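Local coordinates for globin (Geobacter sulfurreducens, PDB 2W31), which forms the heme-binding globin domain of a globin-coupled sensor, with a six-coordinate heme iron, and probably binds oxygen, at residues K54-L57 with K61-Q64. Residues are numbered along the deposited sequence; the frame is centred on the assembly and turned at random.
Sequences KEDL and KLKQ. With HEM (protoporphyrin IX containing Fe), chain C.
Asp56 turns its carboxylate onto the N-terminus of helix 62-72, joining the short helix 56-59 to it in the globin fold: OD1 accepts hydrogen bonds from Leu62 N at 2.9 Å and Lys61 N at 3.0 Å. Both donors come from the syn side of OD1 but from opposite faces of the carboxylate plane, and both bonds are nearly straight (164°). One oxygen thus grips the amides of the N-cap residue, Lys61, and of the first helical residue, Leu62; with no preceding helical turn to supply acceptors, an aspartate suits this place, and the amide dipoles would probably stabilise its charge. OD2 receives a hydrogen bond from a water at 2.8 Å, and the water accepts one from Lys63 N. Tyr40 OH is hydrogen-bonded to OD2 and helps position the carboxylate, which swings toward the helix with CG anti to the backbone N (chi1 -164°). Replacing Asp56 by alanine would probably leave the amides of Lys61 and Leu62 without their shared acceptor. Beyond lies the heme pocket: the Leu62 carbonyl accepts a hydrogen bond from ND1 of His66, an axial iron ligand, while the leucine's branched, apolar side chain suits the porphyrin, its CD2 resting 3.7 Å from heme C3D.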
loop_
_atom_site.group_PDB
_atom_site.type_symbol
_atom_site.label_atom_id
_atom_site.label_comp_id
_atom_site.label_asym_id
_atom_site.label_seq_id
_atom_site.Cartn_x
_atom_site.Cartn_y
_atom_site.Cartn_z
ATOM N N LYS A 54 2.038 -19.396 -17.871
ATOM C CA LYS A 54 1.807 -20.465 -18.860
ATOM C C LYS A 54 2.845 -21.568 -18.732
ATOM O O LYS A 54 2.477 -22.729 -18.648
ATOM C CB LYS A 54 1.810 -19.980 -20.321
ATOM C CG LYS A 54 0.839 -18.865 -20.676
ATOM C CD LYS A 54 -0.613 -19.083 -20.265
ATOM C CE LYS A 54 -1.518 -18.058 -20.961
ATOM N NZ LYS A 54 -2.780 -18.678 -21.486
ATOM N N GLU A 55 4.141 -21.214 -18.684
ATOM C CA GLU A 55 5.185 -22.241 -18.521
ATOM C C GLU A 55 5.033 -22.947 -17.200
ATOM O O GLU A 55 5.255 -24.191 -17.091
ATOM C CB GLU A 55 6.584 -21.651 -18.695
ATOM C CG GLU A 55 6.864 -21.216 -20.153
ATOM C CD GLU A 55 6.828 -22.372 -21.144
ATOM O OE1 GLU A 55 5.879 -22.430 -21.954
ATOM O OE2 GLU A 55 7.757 -23.217 -21.118
ATOM N N ASP A 56 4.586 -22.172 -16.208
ATOM C CA ASP A 56 4.418 -22.681 -14.876
ATOM C C ASP A 56 3.312 -23.708 -14.768
ATOM O O ASP A 56 3.240 -24.431 -13.767
ATOM C CB ASP A 56 4.142 -21.530 -13.902
ATOM C CG ASP A 56 4.336 -21.943 -12.470
ATOM O OD1 ASP A 56 5.472 -22.332 -12.107
ATOM O OD2 ASP A 56 3.349 -21.920 -11.721
ATOM N N LEU A 57 2.425 -23.771 -15.777
ATOM C CA LEU A 57 1.322 -24.736 -15.696
ATOM C C LEU A 57 1.900 -26.129 -15.470
ATOM O O LEU A 57 1.429 -26.872 -14.597
ATOM C CB LEU A 57 0.422 -24.691 -16.943
ATOM C CG LEU A 57 -0.805 -25.622 -16.871
ATOM C CD1 LEU A 57 -1.721 -25.240 -15.721
ATOM C CD2 LEU A 57 -1.544 -25.604 -18.176
ATOM N N LYS A 61 5.854 -24.339 -9.959
ATOM C CA LYS A 61 6.817 -23.819 -9.012
ATOM C C LYS A 61 6.369 -22.490 -8.436
ATOM O O LYS A 61 6.550 -22.252 -7.237
ATOM C CB LYS A 61 8.183 -23.626 -9.671
ATOM C CG LYS A 61 8.888 -24.923 -10.029
ATOM C CD LYS A 61 10.262 -24.994 -9.393
ATOM C CE LYS A 61 10.988 -26.274 -9.809
ATOM N NZ LYS A 61 12.419 -26.233 -9.360
ATOM N N LEU A 62 5.798 -21.628 -9.278
ATOM C CA LEU A 62 5.566 -20.223 -8.888
ATOM C C LEU A 62 4.540 -20.014 -7.771
ATOM O O LEU A 62 4.689 -19.065 -6.997
ATOM C CB LEU A 62 5.244 -19.340 -10.100
ATOM C CG LEU A 62 6.410 -19.106 -11.074
ATOM C CD1 LEU A 62 5.946 -18.370 -12.309
ATOM C CD2 LEU A 62 7.600 -18.346 -10.406
ATOM N N LYS A 63 3.507 -20.851 -7.685
ATOM C CA LYS A 63 2.576 -20.804 -6.548
ATOM C C LYS A 63 3.332 -20.982 -5.219
ATOM O O LYS A 63 3.109 -20.230 -4.258
ATOM C CB LYS A 63 1.456 -21.856 -6.703
ATOM C CG LYS A 63 0.326 -21.710 -5.683
ATOM C CD LYS A 63 -0.735 -22.813 -5.812
ATOM C CE LYS A 63 -1.862 -22.437 -6.732
ATOM N NZ LYS A 63 -2.861 -23.548 -6.746
ATOM N N GLN A 64 4.209 -21.984 -5.152
ATOM C CA GLN A 64 5.031 -22.220 -3.964
ATOM C C GLN A 64 6.017 -21.076 -3.692
ATOM O O GLN A 64 6.212 -20.682 -2.534
ATOM C CB GLN A 64 5.816 -23.537 -4.126
ATOM C CG GLN A 64 6.652 -23.915 -2.895
ATOM C CD GLN A 64 5.785 -24.359 -1.749
ATOM O OE1 GLN A 64 4.804 -25.088 -1.951
ATOM N NE2 GLN A 64 6.119 -23.914 -0.536
HETATM C CHA HEM C . 9.609 -14.496 -8.782
HETATM C CHB HEM C . 7.628 -12.393 -4.926
HETATM C CHC HEM C . 4.351 -10.355 -7.857
HETATM C CHD HEM C . 5.588 -13.480 -11.326
HETATM C C1A HEM C . 9.377 -14.100 -7.482
HETATM C C2A HEM C . 10.193 -14.434 -6.329
HETATM C C3A HEM C . 9.635 -13.873 -5.249
HETATM C C4A HEM C . 8.456 -13.151 -5.718
HETATM C CMA HEM C . 10.104 -13.924 -3.781
HETATM C CAA HEM C . 11.500 -15.289 -6.369
HETATM C CBA HEM C . 12.553 -14.313 -6.905
HETATM C CGA HEM C . 13.990 -14.742 -6.682
HETATM O O1A HEM C . 14.473 -14.742 -5.515
HETATM O O2A HEM C . 14.662 -15.071 -7.700
HETATM C C1B HEM C . 6.651 -11.540 -5.411
HETATM C C2B HEM C . 5.950 -10.507 -4.664
HETATM C C3B HEM C . 5.045 -9.937 -5.467
HETATM C C4B HEM C . 5.108 -10.629 -6.747
HETATM C CMB HEM C . 6.295 -10.180 -3.194
HETATM C CAB HEM C . 4.052 -8.820 -5.157
HETATM C CBB HEM C . 3.385 -8.769 -3.988
HETATM C C1C HEM C . 4.341 -11.076 -9.025
HETATM C C2C HEM C . 3.372 -10.970 -10.089
HETATM C C3C HEM C . 3.693 -11.861 -11.032
HETATM C C4C HEM C . 4.897 -12.542 -10.603
HETATM C CMC HEM C . 2.176 -10.022 -10.125
HETATM C CAC HEM C . 2.933 -12.090 -12.355
HETATM C CBC HEM C . 2.496 -13.277 -12.764
HETATM C C1D HEM C . 6.844 -13.935 -11.019
HETATM C C2D HEM C . 7.724 -14.668 -11.942
HETATM C C3D HEM C . 8.983 -14.984 -11.161
HETATM C C4D HEM C . 8.739 -14.436 -9.831
HETATM C CMD HEM C . 7.431 -15.004 -13.398
HETATM C CAD HEM C . 10.241 -15.764 -11.632
HETATM C CBD HEM C . 11.159 -14.916 -12.491
HETATM C CGD HEM C . 12.141 -15.845 -13.176
HETATM O O1D HEM C . 11.721 -16.746 -13.952
HETATM O O2D HEM C . 13.359 -15.678 -12.947
HETATM N NA HEM C . 8.311 -13.322 -7.086
HETATM N NB HEM C . 6.116 -11.581 -6.671
HETATM N NC HEM C . 5.273 -12.055 -9.354
HETATM N ND HEM C . 7.489 -13.831 -9.810
HETATM FE FE HEM C . 6.778 -12.699 -8.220
HETATM O O HOH W 1 2.894 -23.310 -9.367
#